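Local structure of Dot/Icm T4SS effector (Legionella pneumophila, 6VVE) at residues 160-165 with 237-242; 184-189 with 225-230; 231-236 with 266-271. The protein is an effector kinase, activated by host inositol hexakisphosphate, that binds adenine nucleotide and probably transfers phosphate to its targets. All blocks are in the same frame, centred on the assembly; numbering follows the deposited sequence.

Interaction 1. Residues 160-165 with 237-242; sequences PKIEEF and NFIYPP
Ile162, near the start of helix 159-174, fits its two branches against Ile239 and Tyr240 at the end of helix 231-239. Three side chains carry the whole contact. It joins the two helices near the surface of what is probably the helical lobe of a two-lobed kinase fold, and it illustrates how a few apolar groups can tie a helix end to its neighbour.

The two isoleucines reach toward each other tip to tip, with CG2 of Ile162 lying 3.8 Å from CD1 of Ile239. The other branches meet as well, since CD1 of Ile162 comes within 4.0 Å of CG2 of Ile239. That same CG2 of Ile239 also sits over the centre of one face of the Tyr240 ring, 3.6 Å above its plane. Tyr240 is the first residue to leave the helix, and with its CG opposite the carbonyl carbon (chi1 -56°) its ring extends across to Ile162, the two side chains crossing obliquely. There CE2 of Tyr240 is 4.0 Å from CG2 of Ile162, while CD1 of Ile162 comes as near as 3.2 Å to Tyr240 OH, a tight fit.

The polar part involves no hydrogen bond between the segments. The hydroxyl of Tyr240 instead donates to the backbone O of Lys155, whose NZ in turn bonds to Ile239 O. Beside Ile162, Glu163 turns to other partners: OE2 bonds to Tyr236 OH and Gln159 NE2, and OE1 to the backbone N of Lys288.

Aliphatic and aromatic carbons thus make most of the interface without fixing a direction, whereas the directional bond from the Tyr240 hydroxyl to Lys155 O helps to hold the ring beside Ile162.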
loop_
_atom_site.group_PDB
_atom_site.type_symbol
_atom_site.label_atom_id
_atom_site.label_comp_id
_atom_site.label_asym_id
_atom_site.label_seq_id
_atom_site.Cartn_x
_atom_site.Cartn_y
_atom_site.Cartn_z
ATOM N N PRO A 160 1.834 8.522 -16.806
ATOM C CA PRO A 160 2.543 7.258 -16.528
ATOM C C PRO A 160 2.798 7.025 -15.051
ATOM O O PRO A 160 2.787 5.870 -14.609
ATOM C CB PRO A 160 3.857 7.413 -17.313
ATOM C CG PRO A 160 3.542 8.420 -18.389
ATOM C CD PRO A 160 2.558 9.373 -17.774
ATOM N N LYS A 161 3.036 8.087 -14.271
ATOM C CA LYS A 161 3.219 7.917 -12.831
ATOM C C LYS A 161 2.004 7.250 -12.200
ATOM O O LYS A 161 2.131 6.306 -11.405
ATOM C CB LYS A 161 3.473 9.268 -12.168
ATOM C CG LYS A 161 4.842 9.853 -12.412
ATOM C CD LYS A 161 5.063 11.091 -11.557
ATOM C CE LYS A 161 6.310 11.845 -11.987
ATOM N NZ LYS A 161 6.517 13.073 -11.178
ATOM N N ILE A 162 0.810 7.740 -12.534
ATOM C CA ILE A 162 -0.406 7.191 -11.950
ATOM C C ILE A 162 -0.676 5.797 -12.503
ATOM O O ILE A 162 -1.075 4.891 -11.765
ATOM C CB ILE A 162 -1.591 8.147 -12.197
ATOM C CG1 ILE A 162 -1.234 9.563 -11.743
ATOM C CG2 ILE A 162 -2.829 7.641 -11.474
ATOM C CD1 ILE A 162 -2.361 10.563 -11.868
ATOM N N GLU A 163 -0.471 5.606 -13.806
ATOM C CA GLU A 163 -0.628 4.282 -14.401
ATOM C C GLU A 163 0.250 3.260 -13.684
ATOM O O GLU A 163 -0.221 2.187 -13.288
ATOM C CB GLU A 163 -0.291 4.332 -15.894
ATOM C CG GLU A 163 -1.054 5.388 -16.686
ATOM C CD GLU A 163 -2.019 4.796 -17.704
ATOM O OE1 GLU A 163 -1.901 3.598 -18.033
ATOM O OE2 GLU A 163 -2.908 5.537 -18.171
ATOM N N GLU A 164 1.528 3.590 -13.485
ATOM C CA GLU A 164 2.443 2.648 -12.855
ATOM C C GLU A 164 2.031 2.359 -11.416
ATOM O O GLU A 164 2.134 1.218 -10.947
ATOM C CB GLU A 164 3.870 3.195 -12.911
ATOM C CG GLU A 164 4.926 2.207 -12.446
ATOM C CD GLU A 164 6.334 2.770 -12.519
ATOM O OE1 GLU A 164 6.497 3.923 -12.971
ATOM O OE2 GLU A 164 7.280 2.056 -12.121
ATOM N N PHE A 165 1.552 3.375 -10.696
ATOM C CA PHE A 165 1.087 3.128 -9.338
ATOM C C PHE A 165 -0.141 2.224 -9.326
ATOM O O PHE A 165 -0.239 1.308 -8.504
ATOM C CB PHE A 165 0.750 4.439 -8.631
ATOM C CG PHE A 165 0.033 4.239 -7.326
ATOM C CD1 PHE A 165 0.735 3.972 -6.165
ATOM C CD2 PHE A 165 -1.362 4.274 -7.276
ATOM C CE1 PHE A 165 0.067 3.777 -4.966
ATOM C CE2 PHE A 165 -2.030 4.068 -6.090
ATOM C CZ PHE A 165 -1.319 3.821 -4.929
ATOM N N ASN A 237 -10.176 4.802 -12.601
ATOM C CA ASN A 237 -11.351 5.344 -13.282
ATOM C C ASN A 237 -11.765 6.692 -12.707
ATOM O O ASN A 237 -12.294 7.528 -13.437
ATOM C CB ASN A 237 -12.514 4.355 -13.204
ATOM C CG ASN A 237 -12.438 3.293 -14.283
ATOM O OD1 ASN A 237 -13.122 3.381 -15.307
ATOM N ND2 ASN A 237 -11.592 2.291 -14.072
ATOM N N PHE A 238 -11.542 6.919 -11.410
ATOM C CA PHE A 238 -11.839 8.228 -10.838
ATOM C C PHE A 238 -10.968 9.305 -11.471
ATOM O O PHE A 238 -11.440 10.417 -11.738
ATOM C CB PHE A 238 -11.631 8.211 -9.324
ATOM C CG PHE A 238 -11.872 9.547 -8.671
ATOM C CD1 PHE A 238 -13.159 10.009 -8.461
ATOM C CD2 PHE A 238 -10.805 10.342 -8.273
ATOM C CE1 PHE A 238 -13.388 11.241 -7.869
ATOM C CE2 PHE A 238 -11.029 11.577 -7.672
ATOM C CZ PHE A 238 -12.327 12.021 -7.471
ATOM N N ILE A 239 -9.691 8.986 -11.733
ATOM C CA ILE A 239 -8.765 9.981 -12.268
ATOM C C ILE A 239 -8.894 10.075 -13.784
ATOM O O ILE A 239 -8.808 11.166 -14.360
ATOM C CB ILE A 239 -7.330 9.636 -11.835
ATOM C CG1 ILE A 239 -7.240 9.566 -10.306
ATOM C CG2 ILE A 239 -6.341 10.641 -12.378
ATOM C CD1 ILE A 239 -5.875 9.130 -9.785
ATOM N N TYR A 240 -9.045 8.940 -14.466
ATOM C CA TYR A 240 -9.128 8.889 -15.931
ATOM C C TYR A 240 -10.396 8.147 -16.315
ATOM O O TYR A 240 -10.347 7.052 -16.885
ATOM C CB TYR A 240 -7.898 8.210 -16.542
ATOM C CG TYR A 240 -6.594 8.850 -16.150
ATOM C CD1 TYR A 240 -6.268 10.137 -16.580
ATOM C CD2 TYR A 240 -5.680 8.175 -15.350
ATOM C CE1 TYR A 240 -5.079 10.732 -16.214
ATOM C CE2 TYR A 240 -4.481 8.761 -14.980
ATOM C CZ TYR A 240 -4.182 10.036 -15.415
ATOM O OH TYR A 240 -2.998 10.620 -15.044
ATOM N N PRO A 241 -11.555 8.723 -16.023
ATOM C CA PRO A 241 -12.832 8.057 -16.348
ATOM C C PRO A 241 -12.957 7.828 -17.844
ATOM O O PRO A 241 -12.285 8.501 -18.642
ATOM C CB PRO A 241 -13.890 9.053 -15.847
ATOM C CG PRO A 241 -13.172 10.394 -15.808
ATOM C CD PRO A 241 -11.757 10.056 -15.414
ATOM N N PRO A 242 -13.797 6.887 -18.261
ATOM C CA PRO A 242 -14.022 6.694 -19.700
ATOM C C PRO A 242 -14.681 7.915 -20.326
ATOM O O PRO A 242 -15.409 8.664 -19.675
ATOM C CB PRO A 242 -14.952 5.475 -19.765
ATOM C CG PRO A 242 -14.913 4.856 -18.391
ATOM C CD PRO A 242 -14.609 5.980 -17.437
#

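Interaction 2. Residues 184-189 with 225-230; sequences NNPYHI and LVYGKD
Tyr227 turns one face of its ring toward the chain at Asn185 and Pro186. CB of Asn185 sits over that face, 4.0 Å from the centroid of the Tyr227 ring and 19° off its normal, a CH-pi contact displaced toward the CD2-CE2 rim. Over the same face, CD of Pro186 lies 3.9 Å from CE1 of Tyr227, and the two side chains cross at about a right angle. Tyr227 CG stands opposite its carbonyl carbon (chi1 -68°), which carries the ring out from helix 219-229 toward the loop. At the root of the side chain, the backbone O of Asn184 comes within 3.2 Å of Tyr227 CB.

This loop, between strands 177-178 and 194-196 of the apparent kinase fold, leads on to Asn193 of the ADP pocket, and the Asn184 side chain is about 10 Å from the nucleotide. Its bend is a type I turn from Asn185 to His188, overlapped by an Asx turn. Asn185 presents CB to the aromatic ring but sends its amide the other way, and OD1 accepts from Tyr187 N at 2.8 Å, on a lone pair in the carbonyl plane. A second brace runs from Asn184 N to His188 ND1, 3.3 Å away, the donor tilted from the imidazole plane. Pro186 O bonds to Arg253 NE of helix 253-262, and Tyr234 of helix 231-239 touches both Pro186 and Tyr227.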
loop_
_atom_site.group_PDB
_atom_site.type_symbol
_atom_site.label_atom_id
_atom_site.label_comp_id
_atom_site.label_asym_id
_atom_site.label_seq_id
_atom_site.Cartn_x
_atom_site.Cartn_y
_atom_site.Cartn_z
ATOM N N ASN A 184 -12.277 3.089 -0.586
ATOM C CA ASN A 184 -13.037 2.081 0.145
ATOM C C ASN A 184 -14.139 1.467 -0.708
ATOM O O ASN A 184 -14.496 0.304 -0.500
ATOM C CB ASN A 184 -13.636 2.689 1.417
ATOM C CG ASN A 184 -12.578 3.206 2.371
ATOM O OD1 ASN A 184 -11.412 2.825 2.294
ATOM N ND2 ASN A 184 -12.983 4.077 3.285
ATOM N N ASN A 185 -14.683 2.223 -1.655
ATOM C CA ASN A 185 -15.752 1.762 -2.530
ATOM C C ASN A 185 -15.766 2.662 -3.762
ATOM O O ASN A 185 -15.005 3.639 -3.839
ATOM C CB ASN A 185 -17.110 1.789 -1.811
ATOM C CG ASN A 185 -17.460 3.166 -1.278
ATOM O OD1 ASN A 185 -17.789 4.066 -2.047
ATOM N ND2 ASN A 185 -17.384 3.338 0.040
ATOM N N PRO A 186 -16.600 2.351 -4.758
ATOM C CA PRO A 186 -16.582 3.158 -5.994
ATOM C C PRO A 186 -16.971 4.618 -5.789
ATOM O O PRO A 186 -16.690 5.446 -6.669
ATOM C CB PRO A 186 -17.595 2.446 -6.901
ATOM C CG PRO A 186 -17.639 1.034 -6.382
ATOM C CD PRO A 186 -17.448 1.151 -4.890
ATOM N N TYR A 187 -17.596 4.962 -4.663
ATOM C CA TYR A 187 -18.042 6.320 -4.412
ATOM C C TYR A 187 -17.144 7.071 -3.442
ATOM O O TYR A 187 -17.422 8.242 -3.146
ATOM C CB TYR A 187 -19.478 6.306 -3.877
ATOM C CG TYR A 187 -20.478 5.749 -4.861
ATOM C CD1 TYR A 187 -21.013 6.545 -5.866
ATOM C CD2 TYR A 187 -20.899 4.425 -4.780
ATOM C CE1 TYR A 187 -21.927 6.038 -6.771
ATOM C CE2 TYR A 187 -21.814 3.911 -5.680
ATOM C CZ TYR A 187 -22.324 4.723 -6.672
ATOM O OH TYR A 187 -23.232 4.220 -7.569
ATOM N N HIS A 188 -16.088 6.435 -2.936
ATOM C CA HIS A 188 -15.199 7.049 -1.958
ATOM C C HIS A 188 -13.765 6.927 -2.445
ATOM O O HIS A 188 -13.276 5.817 -2.677
ATOM C CB HIS A 188 -15.344 6.396 -0.580
ATOM C CG HIS A 188 -14.235 6.736 0.367
ATOM N ND1 HIS A 188 -12.996 6.132 0.312
ATOM C CD2 HIS A 188 -14.178 7.619 1.392
ATOM C CE1 HIS A 188 -12.224 6.628 1.263
ATOM N NE2 HIS A 188 -12.919 7.530 1.934
ATOM N N ILE A 189 -13.094 8.061 -2.592
ATOM C CA ILE A 189 -11.671 8.115 -2.892
ATOM C C ILE A 189 -11.043 9.124 -1.940
ATOM O O ILE A 189 -11.642 10.161 -1.633
ATOM C CB ILE A 189 -11.420 8.508 -4.359
ATOM C CG1 ILE A 189 -9.952 8.326 -4.726
ATOM C CG2 ILE A 189 -11.822 9.965 -4.597
ATOM C CD1 ILE A 189 -9.560 6.898 -4.939
ATOM N N LEU A 225 -13.978 -7.117 1.035
ATOM C CA LEU A 225 -13.057 -7.914 0.235
ATOM C C LEU A 225 -13.253 -7.649 -1.254
ATOM O O LEU A 225 -12.280 -7.516 -2.005
ATOM C CB LEU A 225 -13.241 -9.405 0.539
ATOM C CG LEU A 225 -12.478 -10.374 -0.343
ATOM C CD1 LEU A 225 -10.974 -10.110 -0.279
ATOM C CD2 LEU A 225 -12.767 -11.828 0.061
ATOM N N VAL A 226 -14.506 -7.571 -1.702
ATOM C CA VAL A 226 -14.773 -7.306 -3.114
ATOM C C VAL A 226 -14.264 -5.922 -3.499
ATOM O O VAL A 226 -13.604 -5.745 -4.534
ATOM C CB VAL A 226 -16.273 -7.458 -3.406
ATOM C CG1 VAL A 226 -16.587 -7.030 -4.833
ATOM C CG2 VAL A 226 -16.707 -8.898 -3.171
ATOM N N TYR A 227 -14.555 -4.920 -2.664
ATOM C CA TYR A 227 -14.111 -3.562 -2.966
ATOM C C TYR A 227 -12.586 -3.470 -2.948
ATOM O O TYR A 227 -11.981 -2.740 -3.748
ATOM C CB TYR A 227 -14.710 -2.572 -1.974
ATOM C CG TYR A 227 -16.207 -2.380 -2.077
ATOM C CD1 TYR A 227 -16.877 -2.564 -3.280
ATOM C CD2 TYR A 227 -16.950 -1.987 -0.972
ATOM C CE1 TYR A 227 -18.239 -2.376 -3.376
ATOM C CE2 TYR A 227 -18.313 -1.793 -1.060
ATOM C CZ TYR A 227 -18.956 -1.986 -2.263
ATOM O OH TYR A 227 -20.324 -1.790 -2.344
ATOM N N GLY A 228 -11.944 -4.216 -2.050
ATOM C CA GLY A 228 -10.496 -4.162 -1.964
ATOM C C GLY A 228 -9.811 -4.763 -3.176
ATOM O O GLY A 228 -8.832 -4.209 -3.674
ATOM N N LYS A 229 -10.321 -5.900 -3.670
ATOM C CA LYS A 229 -9.705 -6.541 -4.824
ATOM C C LYS A 229 -9.825 -5.690 -6.084
ATOM O O LYS A 229 -8.988 -5.814 -6.986
ATOM C CB LYS A 229 -10.327 -7.917 -5.055
ATOM C CG LYS A 229 -9.870 -8.972 -4.043
ATOM C CD LYS A 229 -10.142 -10.389 -4.530
ATOM C CE LYS A 229 -9.188 -10.802 -5.648
ATOM N NZ LYS A 229 -7.769 -10.868 -5.194
ATOM N N ASP A 230 -10.850 -4.837 -6.169
ATOM C CA ASP A 230 -11.040 -3.937 -7.300
ATOM C C ASP A 230 -10.616 -2.514 -6.977
ATOM O O ASP A 230 -10.897 -1.597 -7.752
ATOM C CB ASP A 230 -12.506 -3.952 -7.755
ATOM C CG ASP A 230 -12.931 -5.320 -8.298
ATOM O OD1 ASP A 230 -12.035 -6.140 -8.618
ATOM O OD2 ASP A 230 -14.155 -5.573 -8.398
#

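Interaction 3. Residues 231-236 with 266-271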
loop_
_atom_site.group_PDB
_atom_site.type_symbol
_atom_site.label_atom_id
_atom_site.label_comp_id
_atom_site.label_asym_id
_atom_site.label_seq_id
_atom_site.Cartn_x
_atom_site.Cartn_y
_atom_site.Cartn_z
ATOM N N GLN A 231 -9.955 -2.311 -5.839
ATOM C CA GLN A 231 -9.528 -0.980 -5.425
ATOM C C GLN A 231 -8.790 -0.263 -6.543
ATOM O O GLN A 231 -9.099 0.892 -6.871
ATOM C CB GLN A 231 -8.636 -1.121 -4.185
ATOM C CG GLN A 231 -8.334 0.140 -3.438
ATOM C CD GLN A 231 -7.580 -0.147 -2.154
ATOM O OE1 GLN A 231 -6.446 -0.627 -2.180
ATOM N NE2 GLN A 231 -8.223 0.108 -1.028
ATOM N N TRP A 232 -7.799 -0.936 -7.131
ATOM C CA TRP A 232 -6.989 -0.333 -8.185
ATOM C C TRP A 232 -7.855 0.247 -9.297
ATOM O O TRP A 232 -7.525 1.292 -9.875
ATOM C CB TRP A 232 -6.039 -1.388 -8.765
ATOM C CG TRP A 232 -6.783 -2.508 -9.423
ATOM C CD1 TRP A 232 -7.283 -3.626 -8.819
ATOM C CD2 TRP A 232 -7.122 -2.614 -10.808
ATOM N NE1 TRP A 232 -7.919 -4.423 -9.748
ATOM C CE2 TRP A 232 -7.830 -3.820 -10.975
ATOM C CE3 TRP A 232 -6.909 -1.801 -11.921
ATOM C CZ2 TRP A 232 -8.305 -4.239 -12.217
ATOM C CZ3 TRP A 232 -7.382 -2.224 -13.160
ATOM C CH2 TRP A 232 -8.074 -3.425 -13.293
ATOM N N LEU A 233 -8.965 -0.423 -9.617
ATOM C CA LEU A 233 -9.821 0.038 -10.705
ATOM C C LEU A 233 -10.535 1.327 -10.335
ATOM O O LEU A 233 -10.704 2.215 -11.190
ATOM C CB LEU A 233 -10.828 -1.051 -11.061
ATOM C CG LEU A 233 -11.763 -0.798 -12.239
ATOM C CD1 LEU A 233 -10.991 -0.756 -13.541
ATOM C CD2 LEU A 233 -12.855 -1.876 -12.287
ATOM N N TYR A 234 -10.964 1.451 -9.071
ATOM C CA TYR A 234 -11.664 2.661 -8.648
ATOM C C TYR A 234 -10.753 3.881 -8.746
ATOM O O TYR A 234 -11.172 4.951 -9.211
ATOM C CB TYR A 234 -12.165 2.522 -7.211
ATOM C CG TYR A 234 -12.959 1.271 -6.905
ATOM C CD1 TYR A 234 -13.572 0.534 -7.912
ATOM C CD2 TYR A 234 -13.123 0.846 -5.591
ATOM C CE1 TYR A 234 -14.290 -0.607 -7.626
ATOM C CE2 TYR A 234 -13.859 -0.287 -5.288
ATOM C CZ TYR A 234 -14.425 -1.018 -6.308
ATOM O OH TYR A 234 -15.137 -2.148 -5.995
ATOM N N VAL A 235 -9.500 3.738 -8.303
ATOM C CA VAL A 235 -8.556 4.850 -8.358
ATOM C C VAL A 235 -8.353 5.298 -9.802
ATOM O O VAL A 235 -8.432 6.494 -10.122
ATOM C CB VAL A 235 -7.223 4.455 -7.697
ATOM C CG1 VAL A 235 -6.210 5.578 -7.834
ATOM C CG2 VAL A 235 -7.436 4.095 -6.231
ATOM N N TYR A 236 -8.096 4.343 -10.699
ATOM C CA TYR A 236 -7.792 4.708 -12.076
ATOM C C TYR A 236 -8.982 5.381 -12.755
ATOM O O TYR A 236 -8.830 6.406 -13.427
ATOM C CB TYR A 236 -7.365 3.483 -12.874
ATOM C CG TYR A 236 -6.841 3.854 -14.240
ATOM C CD1 TYR A 236 -5.526 4.275 -14.408
ATOM C CD2 TYR A 236 -7.656 3.787 -15.363
ATOM C CE1 TYR A 236 -5.039 4.620 -15.659
ATOM C CE2 TYR A 236 -7.173 4.120 -16.619
ATOM C CZ TYR A 236 -5.870 4.546 -16.756
ATOM O OH TYR A 236 -5.384 4.894 -17.994
ATOM N N GLU A 266 -18.060 -11.685 -5.676
ATOM C CA GLU A 266 -17.135 -11.768 -6.794
ATOM C C GLU A 266 -16.623 -10.374 -7.127
ATOM O O GLU A 266 -17.344 -9.377 -6.992
ATOM C CB GLU A 266 -17.790 -12.384 -8.037
ATOM C CG GLU A 266 -18.022 -13.881 -7.934
ATOM C CD GLU A 266 -18.561 -14.474 -9.220
ATOM O OE1 GLU A 266 -19.140 -13.722 -10.029
ATOM O OE2 GLU A 266 -18.404 -15.698 -9.422
ATOM N N SER A 267 -15.372 -10.315 -7.573
ATOM C CA SER A 267 -14.725 -9.074 -7.961
ATOM C C SER A 267 -14.484 -9.070 -9.465
ATOM O O SER A 267 -14.365 -10.125 -10.095
ATOM C CB SER A 267 -13.397 -8.892 -7.224
ATOM O OG SER A 267 -12.482 -9.942 -7.534
ATOM N N LEU A 268 -14.425 -7.868 -10.038
ATOM C CA LEU A 268 -14.160 -7.744 -11.461
ATOM C C LEU A 268 -12.780 -8.275 -11.813
ATOM O O LEU A 268 -12.590 -8.838 -12.900
ATOM C CB LEU A 268 -14.291 -6.287 -11.897
ATOM C CG LEU A 268 -15.663 -5.653 -11.686
ATOM C CD1 LEU A 268 -15.601 -4.152 -11.908
ATOM C CD2 LEU A 268 -16.688 -6.280 -12.615
ATOM N N SER A 269 -11.811 -8.122 -10.905
ATOM C CA SER A 269 -10.444 -8.548 -11.198
ATOM C C SER A 269 -10.340 -10.058 -11.353
ATOM O O SER A 269 -9.494 -10.544 -12.115
ATOM C CB SER A 269 -9.497 -8.056 -10.101
ATOM O OG SER A 269 -9.519 -6.635 -10.022
ATOM N N ASP A 270 -11.185 -10.815 -10.654
ATOM C CA ASP A 270 -11.222 -12.263 -10.806
ATOM C C ASP A 270 -11.897 -12.703 -12.100
ATOM O O ASP A 270 -11.996 -13.912 -12.349
ATOM C CB ASP A 270 -11.944 -12.904 -9.619
ATOM C CG ASP A 270 -11.165 -12.781 -8.321
ATOM O OD1 ASP A 270 -9.919 -12.868 -8.359
ATOM O OD2 ASP A 270 -11.804 -12.598 -7.260
ATOM N N ASN A 271 -12.369 -11.765 -12.919
ATOM C CA ASN A 271 -13.073 -12.079 -14.163
ATOM C C ASN A 271 -12.552 -11.161 -15.257
ATOM O O ASN A 271 -13.188 -10.162 -15.612
ATOM C CB ASN A 271 -14.587 -11.923 -13.996
ATOM C CG ASN A 271 -15.159 -12.866 -12.958
ATOM O OD1 ASN A 271 -15.669 -13.938 -13.293
ATOM N ND2 ASN A 271 -15.074 -12.476 -11.685
#
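Trp232 and Leu233, adjacent on helix 231-239, meet a type I turn that runs from Leu268 to Asn271 just before helix 272-280, in a largely buried part of what is probably the helical lobe of a kinase fold. The two helix residues take different first torsions. Trp232 places CG between its backbone N and carbonyl carbon (chi1 63°), which swings the indole along the helix surface so that its pyrrole edge reaches the turn. NE1 of Trp232 then donates to Ser269 OG at 2.7 Å, with the acceptor nearly in the indole plane and an angle of 151° at the hydrogen. Leu233 has CG anti to its backbone N (chi1 -176°); its own CB lies over the centre of the Trp232 ring system, while CD2 extends to CD1 of Leu268 at 3.6 Å. Those leucine side chains cross at about a right angle, and both also touch Ile256 of helix 253-262.

Ser269 OG accepts from the indole, and its single proton faces two acceptors, Asp230 OD1 and Lys229 O, which must share it or alternate. The bond from NE1 helps to hold the rotation of the indole, against which Lys170 makes a cation-pi contact. Within the turn, Asn271 ND2 donates to Ser267 O at 2.9 Å, and Ser267 OG donates to Asp270 OD2 at 2.8 Å, approaching from above the carboxylate plane.

Overall arrangement
All three contacts lie in the helical part of the chain, beyond the ADP site from the inositol hexakisphosphate pocket. The centres of interactions 2 and 3 are about 8 Å apart; that of interaction 1 is about 15 Å from the former and 13 Å from the latter. Interactions 1 and 3 share helix 231-239, which follows directly on helix 219-229 of interaction 2. Along the chain, interaction 2 is nested within the loop closed by interaction 1, interaction 3 comes after interaction 2, and 1 and 3 cross. The Asp230 carboxylate, just after helix 219-229, bonds to Leu268 N and Ser269 OG, tying 2 to 3; Glu163 OE2 with Tyr236 OH joins 1 to 3, and Phe238 packing on Ile189 joins 1 to 2.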